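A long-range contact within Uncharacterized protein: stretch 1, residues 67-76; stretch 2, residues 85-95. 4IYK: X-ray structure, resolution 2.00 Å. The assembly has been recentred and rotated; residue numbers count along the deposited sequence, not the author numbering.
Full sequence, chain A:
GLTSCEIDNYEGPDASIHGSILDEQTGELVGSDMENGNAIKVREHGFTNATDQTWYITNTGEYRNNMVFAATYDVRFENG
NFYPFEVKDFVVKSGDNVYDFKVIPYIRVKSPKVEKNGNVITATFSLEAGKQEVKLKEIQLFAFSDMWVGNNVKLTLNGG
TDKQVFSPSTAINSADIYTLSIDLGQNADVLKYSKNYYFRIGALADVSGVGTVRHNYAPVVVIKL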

# COMPACT_ATOMS: atom_id res chain seq x y z
N MSE A 67 18.41 0.56 -14.46
CA MSE A 67 19.76 0.09 -14.21
C MSE A 67 19.79 -1.41 -13.88
O MSE A 67 20.26 -1.79 -12.80
CB MSE A 67 20.36 0.91 -13.07
CG MSE A 67 21.52 1.79 -13.48
SE MSE A 67 21.72 3.37 -12.35
CE MSE A 67 21.47 2.59 -10.55
N VAL A 68 19.31 -2.27 -14.78
CA VAL A 68 19.33 -3.72 -14.52
C VAL A 68 20.18 -4.44 -15.57
O VAL A 68 20.36 -3.96 -16.70
CB VAL A 68 17.93 -4.38 -14.35
CG1 VAL A 68 17.21 -3.83 -13.12
CG2 VAL A 68 17.06 -4.22 -15.59
N PHE A 69 20.74 -5.59 -15.19
CA PHE A 69 21.58 -6.40 -16.06
C PHE A 69 20.77 -7.49 -16.72
O PHE A 69 19.97 -8.16 -16.05
CB PHE A 69 22.78 -6.99 -15.29
CG PHE A 69 23.87 -5.99 -15.02
CD1 PHE A 69 23.78 -5.10 -13.95
CD2 PHE A 69 24.99 -5.92 -15.84
CE1 PHE A 69 24.78 -4.16 -13.71
CE2 PHE A 69 26.00 -4.98 -15.59
CZ PHE A 69 25.89 -4.11 -14.53
N ALA A 70 20.94 -7.64 -18.05
CA ALA A 70 20.30 -8.70 -18.82
C ALA A 70 20.85 -10.01 -18.31
O ALA A 70 22.06 -10.23 -18.38
CB ALA A 70 20.58 -8.53 -20.31
N ALA A 71 19.98 -10.80 -17.65
CA ALA A 71 20.29 -12.08 -17.00
C ALA A 71 19.01 -12.84 -16.63
O ALA A 71 17.92 -12.34 -16.91
CB ALA A 71 21.11 -11.82 -15.73
N THR A 72 19.15 -14.02 -16.01
CA THR A 72 18.04 -14.83 -15.51
C THR A 72 18.07 -14.73 -13.98
O THR A 72 19.14 -14.84 -13.37
CB THR A 72 18.13 -16.27 -16.03
OG1 THR A 72 18.11 -16.21 -17.46
CG2 THR A 72 16.98 -17.14 -15.55
N TYR A 73 16.90 -14.50 -13.36
CA TYR A 73 16.78 -14.29 -11.92
C TYR A 73 15.75 -15.17 -11.23
O TYR A 73 14.84 -15.71 -11.87
CB TYR A 73 16.34 -12.82 -11.66
CG TYR A 73 17.31 -11.75 -12.12
CD1 TYR A 73 17.30 -11.29 -13.43
CD2 TYR A 73 18.19 -11.15 -11.22
CE1 TYR A 73 18.18 -10.30 -13.86
CE2 TYR A 73 19.07 -10.15 -11.63
CZ TYR A 73 19.07 -9.73 -12.95
OH TYR A 73 19.94 -8.75 -13.37
N ASP A 74 15.84 -15.22 -9.91
CA ASP A 74 14.83 -15.76 -9.02
C ASP A 74 14.24 -14.57 -8.31
O ASP A 74 14.99 -13.79 -7.72
CB ASP A 74 15.43 -16.76 -8.02
CG ASP A 74 15.93 -18.03 -8.67
OD1 ASP A 74 15.24 -18.55 -9.59
OD2 ASP A 74 17.03 -18.50 -8.28
N VAL A 75 12.92 -14.37 -8.41
CA VAL A 75 12.23 -13.22 -7.78
C VAL A 75 11.53 -13.72 -6.52
O VAL A 75 10.96 -14.80 -6.53
CB VAL A 75 11.26 -12.48 -8.75
CG1 VAL A 75 10.52 -11.34 -8.06
CG2 VAL A 75 11.99 -11.96 -9.98
N ARG A 76 11.56 -12.92 -5.45
CA ARG A 76 10.96 -13.28 -4.18
C ARG A 76 10.18 -12.11 -3.58
O ARG A 76 10.70 -11.00 -3.48
CB ARG A 76 12.08 -13.72 -3.23
CG ARG A 76 11.62 -14.32 -1.92
CD ARG A 76 12.82 -14.76 -1.10
NE ARG A 76 13.43 -15.98 -1.63
CZ ARG A 76 13.08 -17.21 -1.25
NH1 ARG A 76 12.12 -17.39 -0.35
NH2 ARG A 76 13.69 -18.27 -1.76
N PHE A 85 5.21 -15.23 -2.33
CA PHE A 85 5.45 -16.19 -3.39
C PHE A 85 6.77 -15.87 -4.06
O PHE A 85 7.36 -14.80 -3.86
CB PHE A 85 4.30 -16.22 -4.44
CG PHE A 85 4.10 -14.96 -5.26
CD1 PHE A 85 3.30 -13.93 -4.79
CD2 PHE A 85 4.67 -14.83 -6.52
CE1 PHE A 85 3.10 -12.77 -5.55
CE2 PHE A 85 4.46 -13.68 -7.29
CZ PHE A 85 3.69 -12.65 -6.79
N GLU A 86 7.21 -16.81 -4.89
CA GLU A 86 8.40 -16.71 -5.68
C GLU A 86 8.09 -16.85 -7.15
O GLU A 86 7.15 -17.55 -7.52
CB GLU A 86 9.37 -17.81 -5.27
CG GLU A 86 10.55 -17.36 -4.46
CD GLU A 86 11.64 -18.41 -4.36
OE1 GLU A 86 11.35 -19.53 -3.89
OE2 GLU A 86 12.79 -18.11 -4.77
N VAL A 87 8.89 -16.19 -8.00
CA VAL A 87 8.85 -16.34 -9.45
C VAL A 87 10.26 -16.83 -9.85
O VAL A 87 11.21 -16.05 -9.88
CB VAL A 87 8.37 -15.09 -10.24
CG1 VAL A 87 8.27 -15.40 -11.73
CG2 VAL A 87 7.04 -14.56 -9.72
N LYS A 88 10.40 -18.14 -10.09
CA LYS A 88 11.68 -18.74 -10.48
C LYS A 88 11.89 -18.58 -12.00
O LYS A 88 10.91 -18.58 -12.76
CB LYS A 88 11.75 -20.23 -10.07
CG LYS A 88 11.61 -20.51 -8.57
CD LYS A 88 12.87 -20.22 -7.74
CE LYS A 88 13.78 -21.42 -7.59
NZ LYS A 88 14.82 -21.20 -6.54
N ASP A 89 13.16 -18.47 -12.44
CA ASP A 89 13.62 -18.36 -13.84
C ASP A 89 13.00 -17.15 -14.56
O ASP A 89 12.44 -17.25 -15.66
CB ASP A 89 13.37 -19.66 -14.62
CG ASP A 89 13.89 -20.92 -13.94
OD1 ASP A 89 14.91 -20.83 -13.21
OD2 ASP A 89 13.27 -21.98 -14.12
N PHE A 90 13.15 -15.99 -13.94
CA PHE A 90 12.68 -14.70 -14.44
C PHE A 90 13.75 -14.13 -15.37
O PHE A 90 14.83 -13.74 -14.90
CB PHE A 90 12.41 -13.79 -13.22
CG PHE A 90 11.76 -12.46 -13.51
CD1 PHE A 90 10.38 -12.32 -13.50
CD2 PHE A 90 12.54 -11.32 -13.72
CE1 PHE A 90 9.77 -11.08 -13.71
CE2 PHE A 90 11.93 -10.08 -13.95
CZ PHE A 90 10.55 -9.96 -13.95
N VAL A 91 13.49 -14.10 -16.68
CA VAL A 91 14.46 -13.64 -17.67
C VAL A 91 14.32 -12.13 -17.92
O VAL A 91 13.25 -11.63 -18.27
CB VAL A 91 14.40 -14.45 -19.01
CG1 VAL A 91 15.33 -13.88 -20.08
CG2 VAL A 91 14.71 -15.92 -18.78
N VAL A 92 15.44 -11.41 -17.73
CA VAL A 92 15.53 -9.99 -18.04
C VAL A 92 16.29 -9.92 -19.36
O VAL A 92 17.48 -10.25 -19.40
CB VAL A 92 16.16 -9.13 -16.90
CG1 VAL A 92 16.51 -7.72 -17.40
CG2 VAL A 92 15.23 -9.05 -15.70
N LYS A 93 15.60 -9.57 -20.45
CA LYS A 93 16.21 -9.45 -21.77
C LYS A 93 16.96 -8.12 -21.91
O LYS A 93 16.67 -7.15 -21.20
CB LYS A 93 15.13 -9.56 -22.88
CG LYS A 93 14.61 -10.98 -23.08
CD LYS A 93 14.11 -11.22 -24.50
CE LYS A 93 13.86 -12.68 -24.78
NZ LYS A 93 13.46 -12.91 -26.20
N SER A 94 17.92 -8.08 -22.86
CA SER A 94 18.67 -6.87 -23.20
C SER A 94 17.65 -5.82 -23.69
O SER A 94 16.71 -6.17 -24.40
CB SER A 94 19.72 -7.19 -24.26
OG SER A 94 20.59 -6.10 -24.51
N GLY A 95 17.80 -4.59 -23.24
CA GLY A 95 16.87 -3.50 -23.57
C GLY A 95 15.72 -3.36 -22.58
O GLY A 95 15.88 -3.66 -21.39

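Antiparallel backbone hydrogen bonds carry most of the polar contact between residues 67-76 and 85-95. Four of them form two reciprocal pairs of good geometry. Tyr 73 N donates to Phe 90 O at 2.7 Å, and Phe 90 N returns the bond to Tyr 73 O, also at 2.7 Å. Two residues further along the first stretch, Val 75 N donates to Val 87 O at 2.8 Å with an almost straight N-H...O angle of 173°, and Val 87 N donates to Val 75 O at 2.9 Å. Beyond Tyr 73 in the other direction the ladder loosens: Val 92 N reaches Ala 71 O at 2.8 Å and 165°, but the return bond from Ala 71 N to Val 92 O, 3.1 Å long and bent to 127°, is weak.

Between the Tyr 73-Phe 90 and Val 75-Val 87 pairs the register slips by one. Two steps separate Tyr 73 from Val 75, whereas three separate Phe 90 from Val 87, so the second stretch accommodates an extra residue in a beta bulge. The chain turns a corner at Asp 89, whose phi and psi are both positive (58° and 53°). Its amide is left out of the ladder: Asp 89 N lies 3.3 Å from Tyr 73 O, but the angle is too poor for a hydrogen bond. Before the corner, the strand around Val 87 runs nearly antiparallel to the strand through Tyr 73 and Val 75, at 168°; after it, the strand around Val 91 makes an angle of 140° with the same partner. CA-H...O contacts supplement the amide bonds, with Thr 72 CA 3.4 Å from Phe 90 O and Glu 86 CA 3.3 Å from Val 75 O.

Charged side chains add longer-range attraction. Arg 76 and Glu 86 face each other as a non-hydrogen-bonded pair, and Arg 76 NH2 forms a salt bridge with Glu 86 OE2 at 3.1 Å. The carboxylate lies over one face of the guanidinium, so the attraction is between charges and no N-H points at the oxygen. Asp 74 OD2 makes a long salt bridge of 3.9 Å to Lys 88 NZ. The CA-to-CB bond of Lys 88 points away overall, though CB touches the first stretch and the end of the side chain comes nearer. At the bulge two like charges approach, Asp 74 OD1 and Asp 89 OD1 being 4.3 Å apart; Asp 74 OD1 is hydrogen-bonded elsewhere in the structure.

Apolar packing gathers on the sheet face that carries Tyr 73, Val 75, Val 87, Phe 90 and Val 92. Val 75 CG2 sits over the face of the Phe 90 ring, 3.9 Å from its centroid, in a CH-pi contact, while Val 75 CB lies 4.2 Å from Val 87 CB. Val 92 CG2 packs 3.7 Å from Tyr 73 CE1, and Val 92 CG1 meets Val 68 CG2 at 4.0 Å. The Tyr 73 hydroxyl, OH, donates to Phe 69 O at 2.7 Å, tying the ring to its own stretch. On the other face, Thr 72 OG1 rests 3.7 Å from Val 91 CG2. The contact buries 792 Å² between the stretches, both sides summed.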